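Local coordinates for hemerythrin-like domain-containing protein (Streptococcus mutans, PDB 2QKP) that is of unknown function but carries a C-terminal PAS domain, seen here as a dimer, that may serve in sensing or in pairing subunits, at the interface of chains A and B. Residues are numbered along the deposited sequence; one frame, centred on the assembly and turned at random. Chains: chain A/B, Uncharacterized protein.

The interface of chains A and B. Residues chain A 25, 28, 32, 43, 124; chain B 16, 24-25, 28.
B:Leu16 lies against the ring of A:Tyr43 at the edge of a largely apolar patch between two PAS domains. An N-terminal strand and helix of chain B, 14-16 and 18-25, pack here on strands 31-36, 41-44 and 120-129 of chain A and on the N-terminal helix of chain A, 18-27, with the loop that follows it, an arrangement common among PAS dimers; whether this dimer is the biological one is not settled by the structure alone. The interface is two-fold symmetric, and the same contacts recur with the chains exchanged.

The aromatic contact is a CH-pi one. CD1 of B:Leu16 stands over the centre of the A:Tyr43 ring, 3.6 Å from its centroid, while CD2 of the same leucine rests on the root of the side chain, 3.7 Å from CB of A:Tyr43. The two methyls thus span one face, from the ring centre to the point where the ring joins CB. With CG of A:Tyr43 anti to the backbone N, chi1 163° carries the ring toward B:Leu16, and chi2 83° turns its face to that leucine.

The remaining contacts are between aliphatic branches. B:Ile24, which loses 47 Å² of surface to chain A, sends its CG2 methyl between two leucines: CG2 lies 3.9 Å from CD2 of A:Leu25 and is equally near CD1 of A:Leu124. This branch points away from the backbone N of B:Ile24, leaving CG1 beside that nitrogen (chi1 -71°). A:Ile32, on strand 31-36, adds a looser contact, its CG2 methyl being 4.4 Å from CG2 of B:Ile24. The side chains of A:Leu124 and B:Leu28 cross at about a right angle, with 4.1 Å between their CD2 methyls.

Like residues meet in two places. The helical leucines A:Leu25 and B:Leu25 cross obliquely and touch through their CD2 methyls at 3.8 Å. Just past the helices, A:Leu28 and B:Leu28 come tip to tip, CD1 to CD1 at 3.5 Å, a close methyl contact.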
ATOM      1  N   LEU A  25       2.605  -4.951  -3.683  1.00 14.34           N
ATOM      2  CA  LEU A  25       1.956  -5.179  -2.387  1.00 12.89           C
ATOM      3  C   LEU A  25       2.950  -5.643  -1.354  1.00 14.95           C
ATOM      4  O   LEU A  25       2.818  -5.325  -0.163  1.00 15.20           O
ATOM      5  CB  LEU A  25       0.803  -6.177  -2.515  1.00 13.40           C
ATOM      6  CG  LEU A  25      -0.459  -5.613  -3.182  1.00 13.22           C
ATOM      7  CD1 LEU A  25      -1.373  -6.743  -3.674  1.00 16.87           C
ATOM      8  CD2 LEU A  25      -1.249  -4.609  -2.299  1.00 15.35           C
ATOM      9  N   LEU A  28       5.449  -2.524  -0.134  1.00 19.43           N
ATOM     10  CA  LEU A  28       4.908  -1.399   0.629  1.00 19.44           C
ATOM     11  C   LEU A  28       5.283  -1.551   2.095  1.00 19.93           C
ATOM     12  O   LEU A  28       5.413  -2.678   2.571  1.00 20.21           O
ATOM     13  CB  LEU A  28       3.397  -1.304   0.430  1.00 19.02           C
ATOM     14  CG  LEU A  28       2.938  -0.871  -0.979  1.00 17.92           C
ATOM     15  CD1 LEU A  28       1.440  -1.148  -1.129  1.00 19.91           C
ATOM     16  CD2 LEU A  28       3.228   0.611  -1.249  1.00 21.04           C
ATOM     17  N   ILE A  32      -0.370  -5.978   5.512  1.00 15.47           N
ATOM     18  CA  ILE A  32      -1.720  -5.829   4.937  1.00 15.24           C
ATOM     19  C   ILE A  32      -2.445  -7.144   5.123  1.00 16.42           C
ATOM     20  O   ILE A  32      -1.854  -8.219   4.932  1.00 16.02           O
ATOM     21  CB  ILE A  32      -1.605  -5.489   3.445  1.00 14.96           C
ATOM     22  CG1 ILE A  32      -0.868  -4.137   3.315  1.00 15.66           C
ATOM     23  CG2 ILE A  32      -2.995  -5.463   2.678  1.00 15.46           C
ATOM     24  CD1 ILE A  32      -0.545  -3.738   1.878  1.00 16.66           C
ATOM     25  N   TYR A  43      -6.156 -13.195   2.628  1.00 15.67           N
ATOM     26  CA  TYR A  43      -4.881 -12.694   2.112  1.00 15.77           C
ATOM     27  C   TYR A  43      -4.107 -11.876   3.126  1.00 15.87           C
ATOM     28  O   TYR A  43      -4.701 -11.064   3.846  1.00 14.83           O
ATOM     29  CB  TYR A  43      -5.184 -11.804   0.893  1.00 14.32           C
ATOM     30  CG  TYR A  43      -4.027 -10.896   0.489  1.00 14.87           C
ATOM     31  CD1 TYR A  43      -2.984 -11.379  -0.322  1.00 17.16           C
ATOM     32  CD2 TYR A  43      -3.972  -9.564   0.916  1.00 13.60           C
ATOM     33  CE1 TYR A  43      -1.910 -10.553  -0.723  1.00 17.46           C
ATOM     34  CE2 TYR A  43      -2.894  -8.736   0.546  1.00 14.22           C
ATOM     35  CZ  TYR A  43      -1.866  -9.245  -0.261  1.00 14.74           C
ATOM     36  OH  TYR A  43      -0.856  -8.410  -0.633  1.00 14.87           O
ATOM     37  N   LEU A 124     -10.087  -4.033   4.658  1.00 13.94           N
ATOM     38  CA  LEU A 124      -8.637  -3.976   4.447  1.00 14.57           C
ATOM     39  C   LEU A 124      -7.995  -3.505   5.750  1.00 14.90           C
ATOM     40  O   LEU A 124      -8.337  -2.422   6.230  1.00 15.26           O
ATOM     41  CB  LEU A 124      -8.340  -2.987   3.301  1.00 14.79           C
ATOM     42  CG  LEU A 124      -6.897  -2.528   3.088  1.00 15.76           C
ATOM     43  CD1 LEU A 124      -6.024  -3.731   2.754  1.00 17.67           C
ATOM     44  CD2 LEU A 124      -6.840  -1.495   1.999  1.00 14.94           C
TER
ATOM     45  N   LEU B  16      -6.002 -13.446  -3.952  1.00 14.87           N
ATOM     46  CA  LEU B  16      -6.830 -12.302  -4.314  1.00 14.85           C
ATOM     47  C   LEU B  16      -7.162 -12.457  -5.767  1.00 14.46           C
ATOM     48  O   LEU B  16      -6.385 -13.047  -6.544  1.00 15.43           O
ATOM     49  CB  LEU B  16      -6.091 -10.963  -4.167  1.00 13.80           C
ATOM     50  CG  LEU B  16      -5.594 -10.486  -2.802  1.00 11.77           C
ATOM     51  CD1 LEU B  16      -4.650  -9.296  -2.971  1.00 12.63           C
ATOM     52  CD2 LEU B  16      -6.770 -10.060  -1.923  1.00 14.12           C
ATOM     53  N   ILE B  24      -7.596  -2.941  -3.395  1.00 14.32           N
ATOM     54  CA  ILE B  24      -6.681  -2.753  -2.279  1.00 13.46           C
ATOM     55  C   ILE B  24      -5.714  -1.603  -2.576  1.00 13.72           C
ATOM     56  O   ILE B  24      -5.557  -0.663  -1.756  1.00 12.69           O
ATOM     57  CB  ILE B  24      -5.945  -4.075  -1.921  1.00 13.75           C
ATOM     58  CG1 ILE B  24      -6.991  -5.040  -1.268  1.00 14.38           C
ATOM     59  CG2 ILE B  24      -4.790  -3.776  -0.936  1.00 12.62           C
ATOM     60  CD1 ILE B  24      -6.450  -6.476  -1.013  1.00 16.67           C
ATOM     61  N   LEU B  25      -5.086  -1.663  -3.749  1.00 13.43           N
ATOM     62  CA  LEU B  25      -4.137  -0.588  -4.144  1.00 13.73           C
ATOM     63  C   LEU B  25      -4.800   0.802  -4.131  1.00 14.57           C
ATOM     64  O   LEU B  25      -4.153   1.812  -3.764  1.00 15.67           O
ATOM     65  CB  LEU B  25      -3.490  -0.915  -5.507  1.00 13.64           C
ATOM     66  CG  LEU B  25      -2.514  -2.118  -5.408  1.00 15.02           C
ATOM     67  CD1 LEU B  25      -2.183  -2.721  -6.812  1.00 14.89           C
ATOM     68  CD2 LEU B  25      -1.235  -1.681  -4.725  1.00 17.56           C
ATOM     69  N   LEU B  28      -5.363   2.306  -0.322  1.00 17.41           N
ATOM     70  CA  LEU B  28      -4.257   2.616   0.571  1.00 17.53           C
ATOM     71  C   LEU B  28      -4.053   4.136   0.547  1.00 18.09           C
ATOM     72  O   LEU B  28      -4.273   4.777  -0.481  1.00 18.14           O
ATOM     73  CB  LEU B  28      -2.986   1.869   0.138  1.00 18.83           C
ATOM     74  CG  LEU B  28      -3.062   0.335   0.291  1.00 17.82           C
ATOM     75  CD1 LEU B  28      -1.899  -0.249  -0.421  1.00 18.76           C
ATOM     76  CD2 LEU B  28      -3.036  -0.093   1.764  1.00 19.45           C
TER